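Local coordinates for protein methylthioribose-1-phosphate isomerase (Saccharomyces cerevisiae, PDB 1W2W) that interconverts 5-methylthioribose 1-phosphate and 5-methylthioribulose 1-phosphate in methionine salvage, this chain being the N-terminal part of the enzyme, at residues E4-D9 / V16-L21; Q49-P54 / S185-G190; I56-S61 / C141-E146. All coordinates share one frame; numbering follows the deposited sequence.

Contact 1 (E4-D9 / V16-L21); sequences EAIVFD and VSVKVL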
# COMPACT_ATOMS: atom_id res chain seq x y z
N GLU A 4 7.17 8.91 -23.03
CA GLU A 4 8.57 8.68 -23.34
C GLU A 4 9.44 9.18 -22.18
O GLU A 4 9.54 10.38 -21.96
CB GLU A 4 8.95 9.34 -24.67
CG GLU A 4 10.42 9.18 -25.05
CD GLU A 4 10.74 9.45 -26.52
OE1 GLU A 4 10.13 10.34 -27.15
OE2 GLU A 4 11.63 8.75 -27.05
N ALA A 5 10.05 8.27 -21.43
CA ALA A 5 10.87 8.65 -20.28
C ALA A 5 12.08 9.46 -20.70
O ALA A 5 12.50 10.38 -19.99
CB ALA A 5 11.32 7.42 -19.50
N ILE A 6 12.64 9.12 -21.85
CA ILE A 6 13.91 9.70 -22.28
C ILE A 6 13.76 10.19 -23.70
O ILE A 6 13.40 9.42 -24.58
CB ILE A 6 15.03 8.64 -22.17
CG1 ILE A 6 15.24 8.25 -20.70
CG2 ILE A 6 16.35 9.17 -22.77
CD1 ILE A 6 15.99 6.93 -20.52
N VAL A 7 14.02 11.48 -23.92
CA VAL A 7 13.91 12.02 -25.26
C VAL A 7 15.32 12.28 -25.77
O VAL A 7 16.00 13.20 -25.31
CB VAL A 7 13.07 13.30 -25.30
CG1 VAL A 7 12.96 13.82 -26.74
CG2 VAL A 7 11.66 13.02 -24.74
N PHE A 8 15.71 11.44 -26.73
CA PHE A 8 17.07 11.39 -27.26
C PHE A 8 17.04 11.83 -28.72
O PHE A 8 16.58 11.09 -29.59
CB PHE A 8 17.58 9.94 -27.16
CG PHE A 8 18.90 9.70 -27.84
CD1 PHE A 8 19.87 10.69 -27.87
CD2 PHE A 8 19.17 8.48 -28.45
CE1 PHE A 8 21.09 10.46 -28.51
CE2 PHE A 8 20.38 8.24 -29.07
CZ PHE A 8 21.35 9.23 -29.11
N ASP A 9 17.50 13.05 -29.01
CA ASP A 9 17.59 13.50 -30.39
C ASP A 9 18.97 13.15 -30.91
O ASP A 9 19.97 13.78 -30.54
CB ASP A 9 17.37 15.01 -30.44
CG ASP A 9 17.38 15.57 -31.84
OD1 ASP A 9 17.72 14.86 -32.81
OD2 ASP A 9 17.06 16.75 -32.06
N VAL A 16 24.41 15.39 -29.80
CA VAL A 16 23.09 14.86 -29.46
C VAL A 16 22.46 15.71 -28.37
O VAL A 16 23.16 16.40 -27.62
CB VAL A 16 23.13 13.38 -28.99
CG1 VAL A 16 23.72 12.48 -30.07
CG2 VAL A 16 23.87 13.22 -27.67
N SER A 17 21.13 15.67 -28.27
CA SER A 17 20.49 16.25 -27.10
C SER A 17 19.69 15.18 -26.36
O SER A 17 19.18 14.23 -26.96
CB SER A 17 19.64 17.47 -27.47
OG SER A 17 18.49 17.05 -28.19
N VAL A 18 19.63 15.34 -25.05
CA VAL A 18 18.96 14.36 -24.20
C VAL A 18 18.20 15.16 -23.16
O VAL A 18 18.76 16.05 -22.53
CB VAL A 18 19.99 13.43 -23.53
CG1 VAL A 18 19.29 12.45 -22.60
CG2 VAL A 18 20.81 12.68 -24.58
N LYS A 19 16.91 14.86 -22.98
CA LYS A 19 16.17 15.40 -21.84
C LYS A 19 15.28 14.28 -21.30
O LYS A 19 14.92 13.38 -22.05
CB LYS A 19 15.35 16.64 -22.23
CG LYS A 19 14.18 16.38 -23.17
CD LYS A 19 13.56 17.70 -23.63
CE LYS A 19 12.26 17.46 -24.39
NZ LYS A 19 11.75 18.73 -25.00
N VAL A 20 14.93 14.31 -20.02
CA VAL A 20 14.16 13.20 -19.44
C VAL A 20 12.95 13.72 -18.68
O VAL A 20 12.96 14.81 -18.10
CB VAL A 20 15.02 12.33 -18.51
CG1 VAL A 20 16.19 11.70 -19.28
CG2 VAL A 20 15.51 13.15 -17.31
N LEU A 21 11.88 12.93 -18.69
CA LEU A 21 10.70 13.31 -17.93
C LEU A 21 11.02 13.20 -16.45
O LEU A 21 11.64 12.23 -16.04
CB LEU A 21 9.55 12.36 -18.24
CG LEU A 21 8.63 12.68 -19.41
CD1 LEU A 21 7.53 11.64 -19.44
CD2 LEU A 21 8.05 14.09 -19.28
O HOH W 1 12.39 9.78 -17.22
O HOH W 2 16.35 15.89 -26.54
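Ile6 and Phe8 face Val20 and Val18 in a beta hairpin, where strands 6-9 and 17-21 run antiparallel with their axes 4.8 Å apart. These two cross-strand pairs are non-hydrogen-bonded; Val7-Lys19 and Asp9-Ser17 are the hydrogen-bonded ones, and their side chains leave from the other face. Strand 32-34 flanks 17-21 in the same sheet.

The ring of Phe8 makes apolar contacts with Val16 and Val18. Its CB points to the face shared with Ile6, Val18 and Val20, and CG stands anti to the backbone N (chi1 172°), which starts the ring off beside the carbonyl carbon. Phe8 CD1 then comes 3.7 Å from Ser17 O, which lies at the ring edge in the ring plane, while Val18 CG2 approaches the same CD1 obliquely. One atom further out, Phe8 CE1 touches Val16 CB at 3.6 Å, again at the edge. Phe8 CZ ends 4.1 Å from Val16 CG1. Helix 129-168 packs on this ring too, through Val140, Cys141 and Ile144.

Along the same face, Ile6 and Val20 lie side by side, CG1 of Ile6 being 3.8 Å from CG1 of Val20, and Ile58 and Leu62 of helix 53-73 touch Ile6.

On the other face, Lys19 CG lies beside Val7 CB; beyond it the chain runs extended, and Lys19 makes a cation-pi contact with Tyr32. Backbone bonds hold the strands together: Val7 N donates a hydrogen bond to Lys19 O at 2.8 Å, with an N-H...O angle of 168°, and Lys19 N answers to Val7 O. Asp9 and Ser17 exchange a similar pair, and their side chains meet with CB of Asp9 just 3.2 Å from OG of Ser17. A water donates to Val7 O and also hydrogen-bonds Ser17 OG at 2.9 Å.

Contact 2 (Q49-P54 / S185-G190); sequences QVRGAP and SLATSG. With SO4 (sulfate ion), chain I.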
# COMPACT_ATOMS: atom_id res chain seq x y z
N GLN A 49 14.21 10.65 -10.52
CA GLN A 49 13.54 11.42 -11.55
C GLN A 49 13.47 10.60 -12.83
O GLN A 49 12.48 10.67 -13.54
CB GLN A 49 14.26 12.73 -11.82
CG GLN A 49 14.12 13.74 -10.69
CD GLN A 49 14.99 14.95 -10.93
OE1 GLN A 49 16.21 14.83 -10.93
NE2 GLN A 49 14.37 16.11 -11.15
N VAL A 50 14.51 9.82 -13.10
CA VAL A 50 14.42 8.71 -14.04
C VAL A 50 14.51 7.44 -13.20
O VAL A 50 15.37 7.33 -12.32
CB VAL A 50 15.60 8.72 -15.04
CG1 VAL A 50 15.53 7.51 -15.97
CG2 VAL A 50 15.62 10.00 -15.86
N ARG A 51 13.63 6.48 -13.46
CA ARG A 51 13.77 5.19 -12.80
C ARG A 51 13.22 4.10 -13.71
O ARG A 51 12.78 4.39 -14.83
CB ARG A 51 13.11 5.18 -11.41
CG ARG A 51 11.82 6.02 -11.27
CD ARG A 51 10.70 5.59 -12.21
NE ARG A 51 10.44 4.15 -12.09
CZ ARG A 51 9.80 3.41 -12.98
NH1 ARG A 51 9.33 3.95 -14.10
NH2 ARG A 51 9.62 2.11 -12.76
N GLY A 52 13.26 2.86 -13.26
CA GLY A 52 13.08 1.76 -14.19
C GLY A 52 14.43 1.25 -14.65
O GLY A 52 15.26 2.01 -15.14
N ALA A 53 14.66 -0.05 -14.50
CA ALA A 53 16.03 -0.56 -14.67
C ALA A 53 16.69 -0.19 -16.01
O ALA A 53 17.80 0.35 -16.02
CB ALA A 53 16.10 -2.07 -14.43
N PRO A 54 16.04 -0.48 -17.14
CA PRO A 54 16.63 -0.12 -18.43
C PRO A 54 16.72 1.38 -18.64
O PRO A 54 17.73 1.83 -19.18
CB PRO A 54 15.72 -0.80 -19.46
CG PRO A 54 14.99 -1.88 -18.64
CD PRO A 54 14.76 -1.21 -17.31
N SER A 185 6.69 2.20 -21.11
CA SER A 185 7.52 3.16 -21.83
C SER A 185 8.20 4.11 -20.86
O SER A 185 9.26 4.67 -21.17
CB SER A 185 6.67 3.92 -22.83
OG SER A 185 6.09 3.01 -23.75
N LEU A 186 7.62 4.29 -19.67
CA LEU A 186 8.26 5.15 -18.68
C LEU A 186 9.48 4.54 -17.99
O LEU A 186 10.24 5.26 -17.34
CB LEU A 186 7.25 5.69 -17.66
CG LEU A 186 6.22 6.67 -18.24
CD1 LEU A 186 5.02 6.82 -17.30
CD2 LEU A 186 6.86 8.03 -18.52
N ALA A 187 9.64 3.22 -18.12
CA ALA A 187 10.73 2.50 -17.44
C ALA A 187 11.83 2.06 -18.40
O ALA A 187 12.81 1.45 -17.97
CB ALA A 187 10.17 1.29 -16.68
N THR A 188 11.66 2.36 -19.68
CA THR A 188 12.47 1.72 -20.74
C THR A 188 12.62 2.68 -21.92
O THR A 188 12.31 3.86 -21.81
CB THR A 188 11.84 0.39 -21.25
OG1 THR A 188 10.62 0.64 -21.98
CG2 THR A 188 11.46 -0.56 -20.11
N SER A 189 13.09 2.18 -23.06
CA SER A 189 13.16 3.01 -24.25
C SER A 189 11.78 3.11 -24.90
O SER A 189 11.60 3.86 -25.87
CB SER A 189 14.16 2.41 -25.26
OG SER A 189 13.67 1.17 -25.74
N GLY A 190 10.80 2.37 -24.37
CA GLY A 190 9.48 2.33 -24.97
C GLY A 190 8.91 0.93 -25.04
O GLY A 190 9.65 -0.04 -25.14
S SO4 I . 12.53 1.54 -9.79
O1 SO4 I . 13.68 2.00 -10.57
O2 SO4 I . 12.88 1.60 -8.37
O3 SO4 I . 11.40 2.42 -10.03
O4 SO4 I . 12.23 0.16 -10.16
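At the sulfate site beside the predicted transition-state stabiliser Cys181, the turn leading into helix 53-73 packs on the loop of Leu186, Ala187 and Thr188. The Arg51 chain is bent at chi2 and chi3, and its guanidinium lies between the sulfate and Ala187. Sulfate O3 lies in its plane at the edge, where Arg51 NE bonds to O3 at 2.9 Å (N-H...O 164°); Arg51 NH2 adds a longer, bent bond to O3 and also reaches Asn182 O. Arg51 NH1 comes 3.8 Å from Ala187 CB and is hydrogen-bonded to Gln23 OE1.

Gly52 is the N-cap residue of the helix. Its N-H bonds almost straight to sulfate O1, at 2.9 Å and 169°, close to the start of the helix, where the helix dipole would probably help hold an anion. The ion probably came from the crystallisation liquor, yet the geometry is consistent with a place for the substrate's phosphate. Arg106 NH2 of another protein chain binds the sulfate as well.

Having no side chain, Gly52 can bring its CA to 4.1 Å from Ala187 CA. Next along, Pro54 CD rests 3.4 Å from Ala187 O, and Pro54 CG lies 4.0 Å from Thr188 CG2. Thr188 OG1 is hydrogen-bonded to Gly184 O and accepts from Gly190 N at 3.0 Å, forming an ST turn.

Contact 3 (I56-S61 / C141-E146); sequences IAIVGS and CELIDE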
# COMPACT_ATOMS: atom_id res chain seq x y z
N ILE A 56 17.25 3.64 -16.45
CA ILE A 56 18.42 4.05 -15.68
C ILE A 56 19.71 3.84 -16.48
O ILE A 56 20.54 4.76 -16.57
CB ILE A 56 18.46 3.31 -14.34
CG1 ILE A 56 17.30 3.77 -13.45
CG2 ILE A 56 19.84 3.49 -13.66
CD1 ILE A 56 17.03 2.87 -12.27
N ALA A 57 19.87 2.64 -17.04
CA ALA A 57 21.04 2.34 -17.88
C ALA A 57 21.13 3.26 -19.09
O ALA A 57 22.22 3.70 -19.48
CB ALA A 57 21.00 0.89 -18.33
N ILE A 58 20.00 3.54 -19.72
CA ILE A 58 20.00 4.40 -20.90
C ILE A 58 20.36 5.84 -20.56
O ILE A 58 21.21 6.44 -21.23
CB ILE A 58 18.64 4.33 -21.64
CG1 ILE A 58 18.44 2.94 -22.27
CG2 ILE A 58 18.57 5.42 -22.74
CD1 ILE A 58 16.97 2.61 -22.59
N VAL A 59 19.72 6.42 -19.54
CA VAL A 59 20.08 7.81 -19.18
C VAL A 59 21.53 7.92 -18.69
O VAL A 59 22.23 8.89 -19.02
CB VAL A 59 19.12 8.47 -18.17
CG1 VAL A 59 19.36 7.95 -16.76
CG2 VAL A 59 19.36 10.00 -18.16
N GLY A 60 21.98 6.92 -17.93
CA GLY A 60 23.37 6.87 -17.49
C GLY A 60 24.34 6.87 -18.66
O GLY A 60 25.27 7.70 -18.72
N SER A 61 24.12 5.95 -19.60
CA SER A 61 24.92 5.84 -20.81
C SER A 61 24.89 7.14 -21.62
O SER A 61 25.93 7.63 -22.04
CB SER A 61 24.43 4.67 -21.67
OG SER A 61 24.59 3.45 -20.97
N CYS A 141 22.96 4.24 -29.38
CA CYS A 141 21.92 3.99 -30.36
C CYS A 141 21.53 2.52 -30.34
O CYS A 141 20.34 2.19 -30.38
CB CYS A 141 22.36 4.40 -31.76
SG CYS A 141 22.41 6.21 -31.94
N GLU A 142 22.53 1.65 -30.27
CA GLU A 142 22.28 0.21 -30.28
C GLU A 142 21.59 -0.24 -29.00
O GLU A 142 20.64 -1.02 -29.06
CB GLU A 142 23.58 -0.56 -30.49
CG GLU A 142 24.06 -0.48 -31.93
CD GLU A 142 25.54 -0.77 -32.06
OE1 GLU A 142 26.07 -1.52 -31.21
OE2 GLU A 142 26.16 -0.23 -33.01
N LEU A 143 22.06 0.26 -27.86
CA LEU A 143 21.44 -0.03 -26.56
C LEU A 143 19.95 0.32 -26.60
O LEU A 143 19.08 -0.49 -26.23
CB LEU A 143 22.16 0.73 -25.44
CG LEU A 143 21.54 0.66 -24.03
CD1 LEU A 143 21.72 -0.73 -23.42
CD2 LEU A 143 22.08 1.75 -23.11
N ILE A 144 19.65 1.53 -27.07
CA ILE A 144 18.28 2.00 -27.12
C ILE A 144 17.47 1.22 -28.16
O ILE A 144 16.36 0.76 -27.89
CB ILE A 144 18.26 3.53 -27.38
CG1 ILE A 144 18.77 4.28 -26.14
CG2 ILE A 144 16.84 4.01 -27.75
CD1 ILE A 144 19.20 5.72 -26.39
N ASP A 145 18.01 1.07 -29.37
CA ASP A 145 17.19 0.46 -30.41
C ASP A 145 16.93 -1.02 -30.12
O ASP A 145 15.83 -1.53 -30.38
CB ASP A 145 17.86 0.62 -31.78
CG ASP A 145 17.87 2.06 -32.26
OD1 ASP A 145 17.17 2.90 -31.65
OD2 ASP A 145 18.55 2.43 -33.24
N GLU A 146 17.94 -1.69 -29.58
CA GLU A 146 17.75 -3.07 -29.12
C GLU A 146 16.80 -3.16 -27.93
O GLU A 146 16.01 -4.11 -27.85
CB GLU A 146 19.09 -3.74 -28.80
CG GLU A 146 19.97 -3.97 -30.03
CD GLU A 146 21.34 -4.52 -29.71
OE1 GLU A 146 21.56 -5.02 -28.58
OE2 GLU A 146 22.22 -4.47 -30.60
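Leu143 and Ile144 of helix 129-168 close on Ile58 and Ser61 of helix 53-73 in an antiparallel helix pair of the largely helical N-terminal part of the enzyme. The axes of the two short segments come within 10.4 Å and cross at -159°, so the helices run nearly alongside each other in opposite directions, and the gap between them is bridged by side chains.

The apolar contacts centre on Ile58. Its CG2 branch meets the CG1-CD1 arm of Ile144, 3.6 Å from CG1 and 3.7 Å from CD1. The Ile144 side chain sets out to one side of the neighbouring helix, and its end swings back to make this touch. On the other branch, CG1 of Ile58 lies 3.9 Å from CD2 of Leu143. Leu143 starts directly toward the opposite helix, with CG anti to its backbone N (chi1 173°), and of its two methyls it is CD2 that enters the interface. Both pairs of side chains lie at a slant to one another. Other parts of the chain touch the same side chains: Ile6 and Ser189 touch Ile58, Phe8 touches Ile144, and Ser115 of helix 111-124 touches both Leu143 and Ser61.

Leu143 CD2 also meets polar atoms, standing 3.7 Å from Ser61 OG and 4.1 Å from Ala57 O, so one methyl borders three residues of the facing helix.

The side-chain hydrogen bond here lies within helix 53-73. Ser61 is buried, and its hydroxyl is spent on its own helix: Ser61 OG donates to Ala57 O at 2.8 Å. That carbonyl already accepts the helical bond from Ser61 N, and the two donors reach Ala57 O from opposite faces of its plane.

In the fold
Contact 1 lies about 11 Å, centre to centre, from each of the other two, and contacts 2 and 3 are about 10 Å apart, sharing helix 53-73. The hairpin of contact 1 rests on both neighbours: Phe8 CD2 meets Ile144 CD1 at 3.4 Å and Ile6 CD1 meets Ile58 CG2 at 3.7 Å, while Val20 CG2 packs 3.5 Å from Val50 CG2 toward contact 2. Ser189 CB lies 3.9 Å from Ile58 CD1, joining contacts 2 and 3. Contact 2 holds the sulfate and puts the Arg51 side chain about 4 Å from that of Cys181; contacts 1 and 3 lie away from that site.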